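Local coordinates for Serine/threonine-protein kinase/endoribonuclease IRE1 (PDB 2BE1), which senses unfolded proteins through its endoplasmic reticulum lumenal domain, the part in this chain, activating a cytosolic kinase/endoribonuclease that splices HAC1 precursor mRNA, at residues R2-L7 and A204-F209; D11-A16 and L248-N253. All coordinates share one frame; numbering follows the deposited sequence.

In the fold
From the N terminus, the chain first runs through the arm 2-7 and then straight into strand 8-17. Contact 1 closes the shorter loop, bringing the loop 204-209 back to the arm after almost two hundred residues. Contact 2 closes the longer one, pairing 11-16 with 248-253. The two loops cross, since the segments alternate along the chain. The centres of the two contacts lie about 14 Å apart, and the contacts touch where Leu4 meets Phe252 and Asn207 meets Asp250. Contact 2 joins the first and fourth strands of a five-stranded antiparallel sheet; contact 1 joins two irregular segments packed beside it, so that distant parts of the sequence converge on one sheet.

Contact 1: residues R2-L7 and A204-F209; sequences RSLNEL and ALQNTF
Leu4 CB lies to one side of the plane of the Gln206 carboxamide, 3.8 Å from Gln206 CD and displaced past the terminal atom modelled as NE2, while the backbone from Arg2 to Leu4 passes beyond the two terminal atoms of the group. Leu4 N comes within 2.7 Å of the atom modelled as Gln206 NE2; because two nitrogens face each other there, the amide is probably turned over in the model, and with the oxygen in that place the pair may be a hydrogen bond. The carboxamide of Asn207 is the second flat group. Leu4 CD2 comes obliquely past its inner rim, on its CB side, and lies 3.5 Å from Asn207 N and 3.6 Å from Asn207 CB.

Leu4 thus touches both residues, Gln206 through CB and N, Asn207 through CD2. Its CG is anti to the backbone N (chi1 176°). Gln206 is extended beyond CG (chi2 180°), which carries its CD out to the backbone of the arm, while its CB stays 3.9 Å from Leu4 CB. An alanine at Gln206 would probably leave Leu4 N without its nearest polar neighbour across the contact and uncover one side of Leu4 CB.

Leu4 also packs on Phe252 and Val263, the latter shared with Asn207, and it touches Lys211. Asn207 is the centre of an inverse gamma turn, with Thr208 N bonded to Gln206 O. The arrangement is loop-to-loop packing in the lumenal domain: the N-terminal arm and the turn after helix 201-204 meet beside strands 245-254 and 259-264.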
loop_
_atom_site.group_PDB
_atom_site.type_symbol
_atom_site.label_atom_id
_atom_site.label_comp_id
_atom_site.label_asym_id
_atom_site.label_seq_id
_atom_site.Cartn_x
_atom_site.Cartn_y
_atom_site.Cartn_z
ATOM N N ARG A 2 13.680 -0.636 -24.565
ATOM C CA ARG A 2 13.022 0.700 -24.772
ATOM C C ARG A 2 11.835 0.652 -25.752
ATOM O O ARG A 2 10.819 1.300 -25.533
ATOM C CB ARG A 2 14.033 1.797 -25.166
ATOM C CG ARG A 2 14.970 1.377 -26.308
ATOM C CD ARG A 2 15.474 2.582 -27.067
ATOM N NE ARG A 2 14.457 3.124 -27.987
ATOM C CZ ARG A 2 14.504 4.338 -28.567
ATOM N NH1 ARG A 2 15.519 5.184 -28.332
ATOM N NH2 ARG A 2 13.525 4.720 -29.395
ATOM N N SER A 3 11.966 -0.118 -26.821
ATOM C CA SER A 3 10.866 -0.308 -27.743
ATOM C C SER A 3 10.645 -1.787 -27.986
ATOM O O SER A 3 11.505 -2.462 -28.595
ATOM C CB SER A 3 11.187 0.334 -29.080
ATOM O OG SER A 3 10.650 -0.458 -30.151
ATOM N N LEU A 4 9.476 -2.269 -27.553
ATOM C CA LEU A 4 9.146 -3.697 -27.568
ATOM C C LEU A 4 9.447 -4.208 -28.941
ATOM O O LEU A 4 9.759 -5.400 -29.155
ATOM C CB LEU A 4 7.657 -3.917 -27.263
ATOM C CG LEU A 4 7.104 -5.350 -27.322
ATOM C CD1 LEU A 4 7.578 -6.196 -26.141
ATOM C CD2 LEU A 4 5.602 -5.273 -27.399
ATOM N N ASN A 5 9.352 -3.272 -29.872
ATOM C CA ASN A 5 9.587 -3.579 -31.234
ATOM C C ASN A 5 10.805 -4.468 -31.470
ATOM O O ASN A 5 10.635 -5.637 -31.823
ATOM C CB ASN A 5 9.693 -2.331 -32.039
ATOM C CG ASN A 5 9.532 -2.633 -33.436
ATOM O OD1 ASN A 5 8.573 -3.338 -33.807
ATOM N ND2 ASN A 5 10.501 -2.214 -34.250
ATOM N N GLU A 6 12.015 -3.936 -31.259
ATOM C CA GLU A 6 13.181 -4.808 -31.132
ATOM C C GLU A 6 13.003 -5.682 -29.887
ATOM O O GLU A 6 12.665 -5.146 -28.819
ATOM C CB GLU A 6 14.450 -3.996 -30.961
ATOM C CG GLU A 6 15.719 -4.891 -30.957
ATOM C CD GLU A 6 16.086 -5.530 -29.567
ATOM O OE1 GLU A 6 16.354 -4.753 -28.591
ATOM O OE2 GLU A 6 16.138 -6.800 -29.469
ATOM N N LEU A 7 13.238 -6.995 -30.021
ATOM C CA LEU A 7 13.186 -7.989 -28.922
ATOM C C LEU A 7 12.591 -9.278 -29.468
ATOM O O LEU A 7 11.497 -9.206 -30.032
ATOM C CB LEU A 7 12.334 -7.487 -27.747
ATOM C CG LEU A 7 12.943 -6.921 -26.434
ATOM C CD1 LEU A 7 14.301 -6.304 -26.615
ATOM C CD2 LEU A 7 12.033 -5.911 -25.714
ATOM N N ALA A 204 4.196 -3.059 -22.004
ATOM C CA ALA A 204 2.868 -3.656 -22.035
ATOM C C ALA A 204 1.898 -2.846 -22.916
ATOM O O ALA A 204 1.245 -3.411 -23.783
ATOM C CB ALA A 204 2.355 -3.816 -20.664
ATOM N N LEU A 205 1.851 -1.527 -22.773
ATOM C CA LEU A 205 1.075 -0.734 -23.743
ATOM C C LEU A 205 1.471 -0.944 -25.210
ATOM O O LEU A 205 0.737 -0.604 -26.114
ATOM C CB LEU A 205 1.132 0.746 -23.423
ATOM C CG LEU A 205 0.400 1.181 -22.171
ATOM C CD1 LEU A 205 0.959 0.430 -20.901
ATOM C CD2 LEU A 205 0.557 2.712 -22.068
ATOM N N GLN A 206 2.631 -1.497 -25.468
ATOM C CA GLN A 206 3.002 -1.646 -26.844
ATOM C C GLN A 206 2.519 -2.975 -27.321
ATOM O O GLN A 206 2.187 -3.122 -28.498
ATOM C CB GLN A 206 4.505 -1.586 -27.006
ATOM C CG GLN A 206 5.132 -0.317 -26.499
ATOM C CD GLN A 206 6.636 -0.323 -26.689
ATOM O OE1 GLN A 206 7.361 0.203 -25.843
ATOM N NE2 GLN A 206 7.120 -0.919 -27.807
ATOM N N ASN A 207 2.498 -3.952 -26.411
ATOM C CA ASN A 207 2.057 -5.336 -26.730
ATOM C C ASN A 207 0.520 -5.438 -26.919
ATOM O O ASN A 207 -0.222 -6.255 -26.314
ATOM C CB ASN A 207 2.557 -6.319 -25.693
ATOM C CG ASN A 207 2.687 -7.673 -26.242
ATOM O OD1 ASN A 207 2.569 -8.665 -25.517
ATOM N ND2 ASN A 207 2.914 -7.747 -27.545
ATOM N N THR A 208 0.076 -4.550 -27.793
ATOM C CA THR A 208 -1.297 -4.389 -28.172
ATOM C C THR A 208 -1.953 -5.672 -28.770
ATOM O O THR A 208 -3.116 -5.944 -28.531
ATOM C CB THR A 208 -1.393 -3.163 -29.093
ATOM O OG1 THR A 208 -2.767 -2.825 -29.216
ATOM C CG2 THR A 208 -0.701 -3.396 -30.505
ATOM N N PHE A 209 -1.197 -6.452 -29.523
ATOM C CA PHE A 209 -1.680 -7.729 -30.019
ATOM C C PHE A 209 -0.444 -8.554 -30.316
ATOM O O PHE A 209 0.608 -7.987 -30.651
ATOM C CB PHE A 209 -2.552 -7.567 -31.276
ATOM C CG PHE A 209 -1.856 -6.857 -32.383
ATOM C CD1 PHE A 209 -0.929 -7.546 -33.214
ATOM C CD2 PHE A 209 -2.080 -5.481 -32.591
ATOM C CE1 PHE A 209 -0.223 -6.879 -34.268
ATOM C CE2 PHE A 209 -1.386 -4.777 -33.644
ATOM C CZ PHE A 209 -0.458 -5.485 -34.496
#

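Contact 2: residues D11-A16 and L248-N253; sequences DILIAA and LFDVFN
Ile14 and Phe249 form the antiparallel hydrogen-bonded pair within these segments; the ladder goes on where Ala16 bonds to Val246 and Gly247. Ile14 N donates to Phe249 O at 2.8 Å, with an N-H...O angle of 167°. The reciprocal bond runs from Phe249 N to Ile14 O, though its modelled length is too short to be trusted. Ala15 and Leu248 follow as a non-hydrogen-bonded pair, their CA atoms 4.7 Å apart. At the other end a water bridges the strands, donating to Ile12 O at 2.7 Å and weakly accepting from Val251 N.

Apolar contacts line both faces. On one, Leu248 CD1 meets Leu13 CD2 and lies 4.0 Å from Ala15 CB; Leu13 and Leu248 also share Ile216 of strand 216-219. On the other, Ile14 CG2, anti to its backbone N, touches the Phe249 ring at CD1, 4.0 Å away, and Phe249 continues onto Leu262. Val251 CG1 adds a contact with Ile12 CB at 3.9 Å.

Asp250 forms a salt bridge with Arg27, and Asp11, at the start of its segment, one with Arg28.

The chemistry is that of an interior sheet strand: Ile14 bonds to Phe249 on one side, Leu13 and Ala15 to Val25 and His23 of strand 22-26 on the other, hydrocarbon packs both faces with Asp250 set into that of Leu13 and Leu248, and this buried carboxylate is probably stabilised as an anion by Arg27.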
loop_
_atom_site.group_PDB
_atom_site.type_symbol
_atom_site.label_atom_id
_atom_site.label_comp_id
_atom_site.label_asym_id
_atom_site.label_seq_id
_atom_site.Cartn_x
_atom_site.Cartn_y
_atom_site.Cartn_z
ATOM N N ASP A 11 9.665 -18.325 -27.019
ATOM C CA ASP A 11 8.697 -19.381 -27.151
ATOM C C ASP A 11 8.080 -19.769 -25.836
ATOM O O ASP A 11 7.119 -20.521 -25.780
ATOM C CB ASP A 11 9.397 -20.573 -27.727
ATOM C CG ASP A 11 9.352 -20.560 -29.193
ATOM O OD1 ASP A 11 10.043 -21.402 -29.809
ATOM O OD2 ASP A 11 8.602 -19.689 -29.707
ATOM N N ILE A 12 8.661 -19.278 -24.762
ATOM C CA ILE A 12 8.107 -19.536 -23.474
ATOM C C ILE A 12 7.007 -18.544 -23.215
ATOM O O ILE A 12 7.044 -17.413 -23.698
ATOM C CB ILE A 12 9.129 -19.376 -22.381
ATOM C CG1 ILE A 12 10.433 -20.078 -22.756
ATOM C CG2 ILE A 12 8.580 -19.941 -21.086
ATOM C CD1 ILE A 12 10.258 -21.498 -23.236
ATOM N N LEU A 13 6.024 -18.985 -22.447
ATOM C CA LEU A 13 4.891 -18.187 -22.086
ATOM C C LEU A 13 4.708 -18.585 -20.664
ATOM O O LEU A 13 4.984 -19.730 -20.289
ATOM C CB LEU A 13 3.671 -18.649 -22.854
ATOM C CG LEU A 13 2.541 -17.699 -23.230
ATOM C CD1 LEU A 13 1.700 -18.372 -24.277
ATOM C CD2 LEU A 13 1.675 -17.479 -22.063
ATOM N N ILE A 14 4.217 -17.651 -19.868
ATOM C CA ILE A 14 4.062 -17.918 -18.488
ATOM C C ILE A 14 2.652 -17.723 -17.998
ATOM O O ILE A 14 2.032 -16.635 -18.198
ATOM C CB ILE A 14 5.040 -17.143 -17.754
ATOM C CG1 ILE A 14 6.250 -18.001 -17.722
ATOM C CG2 ILE A 14 4.627 -16.953 -16.344
ATOM C CD1 ILE A 14 7.391 -17.245 -17.142
ATOM N N ALA A 15 2.184 -18.797 -17.347
ATOM C CA ALA A 15 0.848 -18.920 -16.888
ATOM C C ALA A 15 0.844 -18.969 -15.428
ATOM O O ALA A 15 1.712 -19.627 -14.827
ATOM C CB ALA A 15 0.308 -20.135 -17.366
ATOM N N ALA A 16 -0.142 -18.246 -14.879
ATOM C CA ALA A 16 -0.612 -18.325 -13.478
ATOM C C ALA A 16 -2.014 -18.992 -13.346
ATOM O O ALA A 16 -2.975 -18.561 -14.020
ATOM C CB ALA A 16 -0.704 -16.994 -12.982
ATOM N N LEU A 248 -1.491 -14.456 -17.434
ATOM C CA LEU A 248 -0.780 -14.891 -18.669
ATOM C C LEU A 248 0.385 -14.004 -19.221
ATOM O O LEU A 248 0.148 -12.845 -19.639
ATOM C CB LEU A 248 -1.835 -15.148 -19.745
ATOM C CG LEU A 248 -1.334 -16.169 -20.744
ATOM C CD1 LEU A 248 -0.812 -17.305 -19.951
ATOM C CD2 LEU A 248 -2.439 -16.678 -21.669
ATOM N N PHE A 249 1.634 -14.483 -19.255
ATOM C CA PHE A 249 2.696 -13.530 -19.747
ATOM C C PHE A 249 3.463 -13.952 -20.965
ATOM O O PHE A 249 3.864 -15.120 -21.083
ATOM C CB PHE A 249 3.705 -13.197 -18.692
ATOM C CG PHE A 249 3.120 -12.574 -17.475
ATOM C CD1 PHE A 249 2.891 -13.326 -16.305
ATOM C CD2 PHE A 249 2.815 -11.220 -17.465
ATOM C CE1 PHE A 249 2.366 -12.711 -15.132
ATOM C CE2 PHE A 249 2.284 -10.596 -16.307
ATOM C CZ PHE A 249 2.041 -11.352 -15.139
ATOM N N ASP A 250 3.653 -12.989 -21.876
ATOM C CA ASP A 250 4.565 -13.126 -23.038
ATOM C C ASP A 250 5.971 -12.952 -22.500
ATOM O O ASP A 250 6.152 -12.232 -21.530
ATOM C CB ASP A 250 4.238 -12.104 -24.136
ATOM C CG ASP A 250 3.205 -12.637 -25.140
ATOM O OD1 ASP A 250 2.902 -13.842 -25.086
ATOM O OD2 ASP A 250 2.678 -11.897 -26.012
ATOM N N VAL A 251 6.961 -13.647 -23.047
ATOM C CA VAL A 251 8.370 -13.326 -22.669
ATOM C C VAL A 251 9.262 -12.865 -23.854
ATOM O O VAL A 251 9.436 -13.550 -24.812
ATOM C CB VAL A 251 9.051 -14.388 -21.659
ATOM C CG1 VAL A 251 8.271 -15.642 -21.546
ATOM C CG2 VAL A 251 10.484 -14.691 -21.992
ATOM N N PHE A 252 9.787 -11.673 -23.794
ATOM C CA PHE A 252 10.627 -11.224 -24.863
ATOM C C PHE A 252 12.118 -11.352 -24.545
ATOM O O PHE A 252 12.509 -11.493 -23.377
ATOM C CB PHE A 252 10.282 -9.791 -25.189
ATOM C CG PHE A 252 8.962 -9.644 -25.858
ATOM C CD1 PHE A 252 7.797 -9.962 -25.199
ATOM C CD2 PHE A 252 8.879 -9.196 -27.174
ATOM C CE1 PHE A 252 6.572 -9.836 -25.843
ATOM C CE2 PHE A 252 7.640 -9.069 -27.815
ATOM C CZ PHE A 252 6.496 -9.387 -27.142
ATOM N N ASN A 253 12.945 -11.320 -25.591
ATOM C CA ASN A 253 14.397 -11.421 -25.448
ATOM C C ASN A 253 15.037 -10.174 -25.966
ATOM O O ASN A 253 14.855 -9.808 -27.126
ATOM C CB ASN A 253 14.984 -12.596 -26.238
ATOM C CG ASN A 253 14.430 -13.958 -25.800
ATOM O OD1 ASN A 253 14.323 -14.230 -24.601
ATOM N ND2 ASN A 253 14.100 -14.832 -26.778
HETATM O O HOH W 1 6.552 -15.660 -25.698
#